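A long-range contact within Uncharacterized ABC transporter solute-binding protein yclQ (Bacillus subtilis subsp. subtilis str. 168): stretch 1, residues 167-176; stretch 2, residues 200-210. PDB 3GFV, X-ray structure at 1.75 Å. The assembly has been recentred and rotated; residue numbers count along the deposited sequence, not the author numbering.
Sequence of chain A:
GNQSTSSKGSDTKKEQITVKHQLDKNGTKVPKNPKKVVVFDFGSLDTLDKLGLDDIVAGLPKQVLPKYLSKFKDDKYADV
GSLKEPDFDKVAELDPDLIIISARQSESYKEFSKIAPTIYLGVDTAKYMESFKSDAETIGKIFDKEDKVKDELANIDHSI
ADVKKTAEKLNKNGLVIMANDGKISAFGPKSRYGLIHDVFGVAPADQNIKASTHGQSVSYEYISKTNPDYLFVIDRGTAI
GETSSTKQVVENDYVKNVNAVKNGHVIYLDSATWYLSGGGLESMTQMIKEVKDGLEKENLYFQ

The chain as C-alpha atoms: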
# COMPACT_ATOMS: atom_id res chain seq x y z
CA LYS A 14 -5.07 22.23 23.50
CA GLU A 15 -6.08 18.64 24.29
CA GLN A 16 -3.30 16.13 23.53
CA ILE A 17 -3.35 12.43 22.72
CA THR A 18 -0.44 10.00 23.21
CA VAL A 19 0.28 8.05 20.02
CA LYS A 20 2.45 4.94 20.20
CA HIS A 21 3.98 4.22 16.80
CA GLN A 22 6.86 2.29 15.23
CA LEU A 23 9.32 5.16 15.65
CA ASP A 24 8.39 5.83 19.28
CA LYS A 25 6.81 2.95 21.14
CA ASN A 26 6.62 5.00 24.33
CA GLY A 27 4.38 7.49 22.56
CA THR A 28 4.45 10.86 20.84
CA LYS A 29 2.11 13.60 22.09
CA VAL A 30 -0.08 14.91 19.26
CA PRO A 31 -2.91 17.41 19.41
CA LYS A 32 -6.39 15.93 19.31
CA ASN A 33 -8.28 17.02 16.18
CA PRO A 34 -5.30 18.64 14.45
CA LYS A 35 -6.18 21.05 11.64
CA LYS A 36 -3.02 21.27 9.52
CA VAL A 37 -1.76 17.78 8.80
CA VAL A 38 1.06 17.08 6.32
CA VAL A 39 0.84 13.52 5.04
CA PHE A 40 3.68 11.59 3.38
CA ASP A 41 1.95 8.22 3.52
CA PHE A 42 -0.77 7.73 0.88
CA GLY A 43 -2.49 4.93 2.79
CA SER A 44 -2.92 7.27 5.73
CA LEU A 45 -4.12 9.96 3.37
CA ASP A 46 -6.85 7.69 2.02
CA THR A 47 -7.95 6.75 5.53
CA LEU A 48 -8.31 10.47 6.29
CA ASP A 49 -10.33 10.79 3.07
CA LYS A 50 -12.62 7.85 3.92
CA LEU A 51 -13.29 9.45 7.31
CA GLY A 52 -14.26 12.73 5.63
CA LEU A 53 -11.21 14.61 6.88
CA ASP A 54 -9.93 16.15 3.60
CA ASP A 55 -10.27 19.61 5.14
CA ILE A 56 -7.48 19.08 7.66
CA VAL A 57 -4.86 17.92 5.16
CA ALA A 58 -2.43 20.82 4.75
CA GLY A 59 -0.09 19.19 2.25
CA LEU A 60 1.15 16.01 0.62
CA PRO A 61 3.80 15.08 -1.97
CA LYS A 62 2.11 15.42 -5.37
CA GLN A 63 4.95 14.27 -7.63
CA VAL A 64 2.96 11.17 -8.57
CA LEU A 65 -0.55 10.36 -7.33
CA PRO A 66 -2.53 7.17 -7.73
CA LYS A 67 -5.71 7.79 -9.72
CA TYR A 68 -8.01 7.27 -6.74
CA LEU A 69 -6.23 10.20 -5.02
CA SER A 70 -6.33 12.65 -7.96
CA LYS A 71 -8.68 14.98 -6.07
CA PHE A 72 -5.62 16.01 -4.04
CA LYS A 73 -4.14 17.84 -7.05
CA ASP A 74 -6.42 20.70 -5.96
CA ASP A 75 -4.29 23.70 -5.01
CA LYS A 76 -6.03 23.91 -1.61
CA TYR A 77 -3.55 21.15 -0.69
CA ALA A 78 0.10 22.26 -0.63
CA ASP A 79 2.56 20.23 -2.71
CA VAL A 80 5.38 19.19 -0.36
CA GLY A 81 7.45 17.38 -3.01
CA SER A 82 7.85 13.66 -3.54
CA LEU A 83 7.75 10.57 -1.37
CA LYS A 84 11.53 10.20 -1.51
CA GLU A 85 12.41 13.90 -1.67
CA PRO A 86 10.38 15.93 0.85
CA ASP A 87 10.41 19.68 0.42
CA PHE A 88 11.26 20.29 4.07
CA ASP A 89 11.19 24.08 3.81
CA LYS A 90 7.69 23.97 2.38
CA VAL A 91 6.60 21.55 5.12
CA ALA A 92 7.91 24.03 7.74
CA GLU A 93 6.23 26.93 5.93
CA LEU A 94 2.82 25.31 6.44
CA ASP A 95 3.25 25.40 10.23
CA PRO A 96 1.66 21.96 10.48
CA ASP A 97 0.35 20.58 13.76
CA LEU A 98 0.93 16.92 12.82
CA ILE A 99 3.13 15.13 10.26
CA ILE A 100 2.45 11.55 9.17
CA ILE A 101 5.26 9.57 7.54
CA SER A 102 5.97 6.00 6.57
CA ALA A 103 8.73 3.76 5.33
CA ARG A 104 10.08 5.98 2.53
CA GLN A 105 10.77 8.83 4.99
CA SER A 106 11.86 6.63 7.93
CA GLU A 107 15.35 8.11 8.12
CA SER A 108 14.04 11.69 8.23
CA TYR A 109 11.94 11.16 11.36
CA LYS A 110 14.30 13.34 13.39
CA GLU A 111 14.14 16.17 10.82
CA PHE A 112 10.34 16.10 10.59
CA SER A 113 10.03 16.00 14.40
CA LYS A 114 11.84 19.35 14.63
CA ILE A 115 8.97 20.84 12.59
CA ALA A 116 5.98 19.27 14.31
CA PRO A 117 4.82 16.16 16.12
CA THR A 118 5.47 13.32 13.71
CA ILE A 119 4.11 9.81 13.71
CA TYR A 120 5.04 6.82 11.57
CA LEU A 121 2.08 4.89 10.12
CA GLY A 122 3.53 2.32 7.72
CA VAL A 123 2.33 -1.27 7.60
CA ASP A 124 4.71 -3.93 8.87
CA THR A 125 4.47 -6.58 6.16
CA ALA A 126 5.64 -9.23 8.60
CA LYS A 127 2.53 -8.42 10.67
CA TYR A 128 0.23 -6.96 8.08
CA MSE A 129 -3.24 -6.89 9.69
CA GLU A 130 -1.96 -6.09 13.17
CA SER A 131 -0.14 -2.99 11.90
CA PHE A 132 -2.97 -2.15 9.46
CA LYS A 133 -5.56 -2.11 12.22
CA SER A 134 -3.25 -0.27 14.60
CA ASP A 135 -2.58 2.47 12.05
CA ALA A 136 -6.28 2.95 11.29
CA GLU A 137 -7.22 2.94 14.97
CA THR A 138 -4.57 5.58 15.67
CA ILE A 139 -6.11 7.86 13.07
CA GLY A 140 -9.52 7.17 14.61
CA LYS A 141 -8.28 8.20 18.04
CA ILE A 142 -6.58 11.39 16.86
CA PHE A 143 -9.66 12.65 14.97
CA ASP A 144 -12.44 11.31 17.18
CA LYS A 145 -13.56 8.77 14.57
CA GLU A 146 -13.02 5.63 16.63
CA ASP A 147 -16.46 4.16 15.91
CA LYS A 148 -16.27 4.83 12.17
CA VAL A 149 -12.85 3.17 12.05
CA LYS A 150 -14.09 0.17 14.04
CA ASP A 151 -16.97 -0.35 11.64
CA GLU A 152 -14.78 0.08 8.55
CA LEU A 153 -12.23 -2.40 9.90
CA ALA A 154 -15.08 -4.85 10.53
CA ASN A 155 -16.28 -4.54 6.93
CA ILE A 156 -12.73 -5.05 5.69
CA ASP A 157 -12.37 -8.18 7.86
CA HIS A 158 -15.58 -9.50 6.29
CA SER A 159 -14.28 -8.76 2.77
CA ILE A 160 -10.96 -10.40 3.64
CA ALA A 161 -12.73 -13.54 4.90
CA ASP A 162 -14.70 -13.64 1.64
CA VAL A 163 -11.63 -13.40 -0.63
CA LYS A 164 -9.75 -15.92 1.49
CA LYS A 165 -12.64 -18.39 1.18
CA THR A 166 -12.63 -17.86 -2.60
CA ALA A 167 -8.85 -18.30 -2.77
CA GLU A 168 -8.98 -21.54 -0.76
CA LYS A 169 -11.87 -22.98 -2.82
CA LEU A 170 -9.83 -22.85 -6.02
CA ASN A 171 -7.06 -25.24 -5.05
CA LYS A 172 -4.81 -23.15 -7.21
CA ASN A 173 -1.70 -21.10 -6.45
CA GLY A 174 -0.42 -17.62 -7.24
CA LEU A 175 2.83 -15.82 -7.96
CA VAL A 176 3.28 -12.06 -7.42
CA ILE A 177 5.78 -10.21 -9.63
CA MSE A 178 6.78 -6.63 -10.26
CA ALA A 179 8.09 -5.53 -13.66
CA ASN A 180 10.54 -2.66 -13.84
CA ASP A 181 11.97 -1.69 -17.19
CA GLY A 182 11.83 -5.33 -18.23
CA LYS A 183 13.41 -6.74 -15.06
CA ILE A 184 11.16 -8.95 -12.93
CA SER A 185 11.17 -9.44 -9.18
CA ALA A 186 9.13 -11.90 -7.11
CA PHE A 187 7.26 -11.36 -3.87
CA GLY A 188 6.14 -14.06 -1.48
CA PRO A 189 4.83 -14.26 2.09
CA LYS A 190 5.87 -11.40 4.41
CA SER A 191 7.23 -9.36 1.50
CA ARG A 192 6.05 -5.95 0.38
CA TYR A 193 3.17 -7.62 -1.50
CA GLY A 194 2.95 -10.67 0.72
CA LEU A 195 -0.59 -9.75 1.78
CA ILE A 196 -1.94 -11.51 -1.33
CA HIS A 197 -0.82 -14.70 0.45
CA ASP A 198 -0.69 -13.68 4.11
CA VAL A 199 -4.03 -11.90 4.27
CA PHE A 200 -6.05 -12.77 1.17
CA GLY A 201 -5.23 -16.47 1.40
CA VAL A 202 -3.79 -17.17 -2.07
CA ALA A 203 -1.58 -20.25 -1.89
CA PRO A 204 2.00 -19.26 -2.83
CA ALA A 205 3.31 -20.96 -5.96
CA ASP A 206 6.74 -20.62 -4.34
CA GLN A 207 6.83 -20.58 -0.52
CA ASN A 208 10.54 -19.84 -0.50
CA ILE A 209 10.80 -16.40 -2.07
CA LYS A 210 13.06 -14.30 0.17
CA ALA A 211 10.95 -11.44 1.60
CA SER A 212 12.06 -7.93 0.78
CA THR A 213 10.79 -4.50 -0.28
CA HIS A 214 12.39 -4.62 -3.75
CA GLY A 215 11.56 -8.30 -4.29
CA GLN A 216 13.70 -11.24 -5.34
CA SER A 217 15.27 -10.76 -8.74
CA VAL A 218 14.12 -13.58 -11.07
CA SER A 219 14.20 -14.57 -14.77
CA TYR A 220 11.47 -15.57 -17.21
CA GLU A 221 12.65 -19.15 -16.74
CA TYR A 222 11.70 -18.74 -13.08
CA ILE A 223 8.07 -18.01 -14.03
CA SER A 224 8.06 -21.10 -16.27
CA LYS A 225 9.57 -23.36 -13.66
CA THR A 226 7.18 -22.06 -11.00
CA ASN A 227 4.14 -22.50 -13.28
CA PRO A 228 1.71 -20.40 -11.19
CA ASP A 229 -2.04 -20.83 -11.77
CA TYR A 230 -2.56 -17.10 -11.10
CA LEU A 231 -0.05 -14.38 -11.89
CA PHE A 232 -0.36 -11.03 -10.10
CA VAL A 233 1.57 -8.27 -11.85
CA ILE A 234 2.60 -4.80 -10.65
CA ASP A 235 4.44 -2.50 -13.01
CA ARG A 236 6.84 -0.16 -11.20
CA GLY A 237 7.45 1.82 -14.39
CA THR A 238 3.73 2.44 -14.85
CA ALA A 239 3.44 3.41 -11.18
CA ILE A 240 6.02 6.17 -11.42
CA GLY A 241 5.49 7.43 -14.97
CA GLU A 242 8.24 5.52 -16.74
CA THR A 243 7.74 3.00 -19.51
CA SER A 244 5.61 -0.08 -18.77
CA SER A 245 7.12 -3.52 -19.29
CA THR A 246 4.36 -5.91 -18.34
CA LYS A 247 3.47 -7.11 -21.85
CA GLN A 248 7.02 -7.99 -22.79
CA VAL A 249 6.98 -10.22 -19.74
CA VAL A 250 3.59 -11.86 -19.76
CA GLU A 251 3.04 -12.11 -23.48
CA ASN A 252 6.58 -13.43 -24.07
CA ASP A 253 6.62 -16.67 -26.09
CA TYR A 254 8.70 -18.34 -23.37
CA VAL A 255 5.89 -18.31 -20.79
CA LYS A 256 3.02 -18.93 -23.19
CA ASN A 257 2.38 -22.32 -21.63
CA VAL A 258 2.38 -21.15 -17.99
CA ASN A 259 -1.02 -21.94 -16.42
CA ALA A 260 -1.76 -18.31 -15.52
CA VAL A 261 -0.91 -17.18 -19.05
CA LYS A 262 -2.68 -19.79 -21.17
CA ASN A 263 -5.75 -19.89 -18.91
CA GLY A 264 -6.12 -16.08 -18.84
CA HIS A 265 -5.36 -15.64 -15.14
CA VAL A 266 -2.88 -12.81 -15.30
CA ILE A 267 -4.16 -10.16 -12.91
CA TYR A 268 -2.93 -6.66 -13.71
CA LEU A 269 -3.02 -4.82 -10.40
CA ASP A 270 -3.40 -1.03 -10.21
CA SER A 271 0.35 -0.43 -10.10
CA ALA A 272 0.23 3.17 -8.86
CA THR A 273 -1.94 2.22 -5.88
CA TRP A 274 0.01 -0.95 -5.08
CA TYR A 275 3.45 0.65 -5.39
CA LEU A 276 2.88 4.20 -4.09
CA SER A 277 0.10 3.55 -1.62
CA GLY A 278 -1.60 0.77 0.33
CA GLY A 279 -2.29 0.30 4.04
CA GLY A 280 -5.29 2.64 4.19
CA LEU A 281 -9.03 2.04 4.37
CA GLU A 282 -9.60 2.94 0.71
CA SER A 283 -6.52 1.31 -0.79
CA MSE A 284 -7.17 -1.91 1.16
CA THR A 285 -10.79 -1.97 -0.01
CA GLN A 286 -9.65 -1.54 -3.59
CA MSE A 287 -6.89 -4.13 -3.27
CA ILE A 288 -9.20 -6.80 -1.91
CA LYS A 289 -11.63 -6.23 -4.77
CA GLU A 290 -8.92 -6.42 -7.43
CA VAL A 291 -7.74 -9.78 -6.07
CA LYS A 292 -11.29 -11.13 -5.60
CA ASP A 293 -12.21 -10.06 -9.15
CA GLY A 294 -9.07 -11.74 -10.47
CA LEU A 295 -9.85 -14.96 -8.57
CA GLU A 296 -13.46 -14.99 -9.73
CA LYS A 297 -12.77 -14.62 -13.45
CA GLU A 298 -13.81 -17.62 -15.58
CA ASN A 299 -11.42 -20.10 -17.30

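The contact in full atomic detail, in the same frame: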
# COMPACT_ATOMS: atom_id res chain seq x y z
N ALA A 167 -10.21 -17.85 -2.42
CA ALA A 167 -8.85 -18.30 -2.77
C ALA A 167 -8.67 -19.78 -2.41
O ALA A 167 -8.05 -20.54 -3.16
CB ALA A 167 -7.80 -17.45 -2.07
N GLU A 168 -9.18 -20.17 -1.25
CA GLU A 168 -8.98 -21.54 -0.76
C GLU A 168 -9.85 -22.55 -1.51
O GLU A 168 -9.47 -23.72 -1.64
CB GLU A 168 -9.17 -21.60 0.76
CG GLU A 168 -8.00 -20.89 1.48
CD GLU A 168 -8.17 -20.76 2.99
OE1 GLU A 168 -9.27 -21.07 3.50
OE2 GLU A 168 -7.20 -20.36 3.66
N LYS A 169 -11.00 -22.11 -2.02
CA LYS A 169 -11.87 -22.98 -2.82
C LYS A 169 -11.22 -23.46 -4.11
O LYS A 169 -11.49 -24.57 -4.57
CB LYS A 169 -13.17 -22.27 -3.17
CG LYS A 169 -14.31 -22.57 -2.22
CD LYS A 169 -15.40 -21.49 -2.23
CE LYS A 169 -16.51 -21.87 -1.24
NZ LYS A 169 -17.37 -20.76 -0.75
N LEU A 170 -10.35 -22.63 -4.68
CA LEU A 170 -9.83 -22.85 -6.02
C LEU A 170 -8.88 -24.01 -6.09
O LEU A 170 -8.79 -24.67 -7.13
CB LEU A 170 -9.10 -21.59 -6.48
CG LEU A 170 -10.00 -20.44 -6.94
CD1 LEU A 170 -9.14 -19.20 -7.17
CD2 LEU A 170 -10.74 -20.82 -8.21
N ASN A 171 -8.14 -24.25 -5.01
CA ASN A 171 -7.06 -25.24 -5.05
C ASN A 171 -6.09 -24.91 -6.16
O ASN A 171 -5.70 -25.75 -6.98
CB ASN A 171 -7.61 -26.65 -5.25
CG ASN A 171 -8.29 -27.17 -4.02
OD1 ASN A 171 -7.74 -27.09 -2.92
ND2 ASN A 171 -9.51 -27.68 -4.18
N LYS A 172 -5.74 -23.63 -6.20
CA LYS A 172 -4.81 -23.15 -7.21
C LYS A 172 -3.83 -22.23 -6.49
O LYS A 172 -4.12 -21.75 -5.39
CB LYS A 172 -5.56 -22.32 -8.26
CG LYS A 172 -6.59 -23.10 -9.06
CD LYS A 172 -5.92 -24.12 -9.98
CE LYS A 172 -6.95 -24.93 -10.74
NZ LYS A 172 -6.30 -25.91 -11.66
N ASN A 173 -2.68 -21.96 -7.12
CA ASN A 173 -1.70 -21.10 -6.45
C ASN A 173 -1.47 -19.80 -7.22
O ASN A 173 -2.03 -19.59 -8.29
CB ASN A 173 -0.38 -21.84 -6.21
CG ASN A 173 0.27 -22.30 -7.51
OD1 ASN A 173 0.16 -21.62 -8.53
ND2 ASN A 173 0.97 -23.43 -7.47
N GLY A 174 -0.67 -18.92 -6.63
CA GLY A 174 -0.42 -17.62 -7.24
C GLY A 174 1.03 -17.19 -7.06
O GLY A 174 1.68 -17.51 -6.05
N LEU A 175 1.52 -16.46 -8.05
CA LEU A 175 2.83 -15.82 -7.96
C LEU A 175 2.65 -14.32 -8.14
O LEU A 175 1.92 -13.89 -9.02
CB LEU A 175 3.76 -16.37 -9.05
CG LEU A 175 5.12 -15.69 -9.20
CD1 LEU A 175 5.99 -15.94 -7.96
CD2 LEU A 175 5.86 -16.15 -10.51
N VAL A 176 3.32 -13.53 -7.30
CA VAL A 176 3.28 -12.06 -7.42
C VAL A 176 4.60 -11.54 -7.95
O VAL A 176 5.66 -11.81 -7.37
CB VAL A 176 3.02 -11.42 -6.03
CG1 VAL A 176 2.88 -9.89 -6.17
CG2 VAL A 176 1.75 -12.01 -5.40
N PHE A 200 -4.98 -12.40 2.09
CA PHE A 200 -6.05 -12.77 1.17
C PHE A 200 -6.12 -14.27 0.92
O PHE A 200 -7.05 -14.74 0.26
CB PHE A 200 -5.91 -12.06 -0.19
CG PHE A 200 -5.91 -10.56 -0.10
CD1 PHE A 200 -6.41 -9.92 1.03
CD2 PHE A 200 -5.39 -9.79 -1.14
CE1 PHE A 200 -6.39 -8.54 1.11
CE2 PHE A 200 -5.38 -8.39 -1.08
CZ PHE A 200 -5.87 -7.76 0.05
N GLY A 201 -5.12 -15.01 1.40
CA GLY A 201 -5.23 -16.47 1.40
C GLY A 201 -4.82 -17.21 0.13
O GLY A 201 -5.05 -18.43 0.02
N VAL A 202 -4.23 -16.51 -0.84
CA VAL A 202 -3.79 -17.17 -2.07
C VAL A 202 -2.61 -18.09 -1.77
O VAL A 202 -1.63 -17.67 -1.16
CB VAL A 202 -3.42 -16.15 -3.21
CG1 VAL A 202 -2.85 -16.88 -4.45
CG2 VAL A 202 -4.66 -15.28 -3.59
N ALA A 203 -2.71 -19.36 -2.13
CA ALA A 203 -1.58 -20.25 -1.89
C ALA A 203 -0.35 -19.80 -2.72
O ALA A 203 -0.47 -19.57 -3.91
CB ALA A 203 -1.95 -21.69 -2.27
N PRO A 204 0.82 -19.68 -2.07
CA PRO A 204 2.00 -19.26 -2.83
C PRO A 204 2.44 -20.37 -3.77
O PRO A 204 2.50 -21.53 -3.37
CB PRO A 204 3.07 -19.05 -1.75
CG PRO A 204 2.35 -19.05 -0.45
CD PRO A 204 1.11 -19.86 -0.64
N ALA A 205 2.72 -20.02 -5.03
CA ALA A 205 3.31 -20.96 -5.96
C ALA A 205 4.75 -21.31 -5.57
O ALA A 205 5.26 -22.38 -5.91
CB ALA A 205 3.26 -20.40 -7.40
N ASP A 206 5.40 -20.40 -4.86
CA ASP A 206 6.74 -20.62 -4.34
C ASP A 206 6.83 -20.06 -2.93
O ASP A 206 6.94 -18.85 -2.75
CB ASP A 206 7.78 -19.95 -5.25
CG ASP A 206 9.20 -20.22 -4.82
OD1 ASP A 206 9.41 -20.80 -3.73
OD2 ASP A 206 10.12 -19.83 -5.58
N GLN A 207 6.79 -20.95 -1.93
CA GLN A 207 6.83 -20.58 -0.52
C GLN A 207 8.14 -19.94 -0.10
O GLN A 207 8.21 -19.27 0.93
CB GLN A 207 6.63 -21.84 0.35
CG GLN A 207 5.27 -22.47 0.24
CD GLN A 207 4.24 -21.77 1.10
OE1 GLN A 207 4.52 -20.71 1.68
NE2 GLN A 207 3.05 -22.34 1.19
N ASN A 208 9.17 -20.13 -0.92
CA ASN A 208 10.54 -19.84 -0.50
C ASN A 208 11.15 -18.55 -1.04
O ASN A 208 12.36 -18.34 -0.91
CB ASN A 208 11.44 -21.03 -0.82
CG ASN A 208 10.97 -22.30 -0.14
OD1 ASN A 208 10.85 -23.36 -0.76
ND2 ASN A 208 10.68 -22.20 1.16
N ILE A 209 10.33 -17.70 -1.63
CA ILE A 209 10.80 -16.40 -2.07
C ILE A 209 11.25 -15.60 -0.85
O ILE A 209 10.51 -15.44 0.12
CB ILE A 209 9.67 -15.63 -2.77
CG1 ILE A 209 9.21 -16.41 -4.01
CG2 ILE A 209 10.15 -14.23 -3.15
CD1 ILE A 209 7.89 -15.92 -4.60
N LYS A 210 12.49 -15.12 -0.89
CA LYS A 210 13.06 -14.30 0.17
C LYS A 210 12.33 -12.96 0.26
O LYS A 210 12.28 -12.22 -0.73
CB LYS A 210 14.55 -14.06 -0.12
CG LYS A 210 15.29 -13.25 0.93
CD LYS A 210 16.55 -12.64 0.31
CE LYS A 210 17.46 -11.98 1.35
NZ LYS A 210 18.57 -12.89 1.78
O HOH W 1 -5.16 -19.97 -3.77

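Stretch 2 meets stretch 1 first beside the helix, at Ala 167, then along the strand that follows it. Phe 200 contributes its backbone: its O lies 3.7 Å from Ala 167 CB, while the ring leads away from the contact. Gly 201, the first residue after the helix that precedes it in the chain to leave helical geometry, has phi/psi of 85/9, a conformation in which a side chain would be jammed against the preceding carbonyl; glycine accepts it freely. Its O sits 3.6 Å from Ala 167 CB, and the small methyl of this buried alanine lets the backbone come close.

Val 202 serves both parts of stretch 1. Its CG2 packs 4.1 Å from Ala 167 CB, and its CG1 lies 3.7 Å from Gly 174 N. Gly 174 has no side chain, and the space matters: a CB there would fall 2.7 Å from Val 202 CG1, a clash.

Gly 174 N donates to Ala 203 O at 2.8 Å, and Ala 205 N donates to Gly 174 O at 2.9 Å with a nearly straight angle of 165°. Gly 174 is thus held through both its N and its O, in a short parallel pairing with Pro 204. Proline is tolerated there because the pairing uses Ala 203 O and Ala 205 N on its neighbours and asks for no N-H from Pro 204; its CA-to-CB bond points away from stretch 1. A water joins the segments too, its oxygen 3.0 Å from Ala 203 N, from which it accepts, and 2.6 Å from Lys 172 O.

Ala 205 presents a compact methyl that fits between neighbours, its CB 3.5 Å from Asn 173 OD1 and 4.4 Å from Leu 175 CB. Beyond it a type I turn runs from Asp 206 to Ile 209. The turn returns Ile 209 to the contact, where its CD1 meets Leu 175 CD1 at 3.9 Å, pairing two buried aliphatic side chains. Altogether 464 Å² is buried between the stretches, both sides summed.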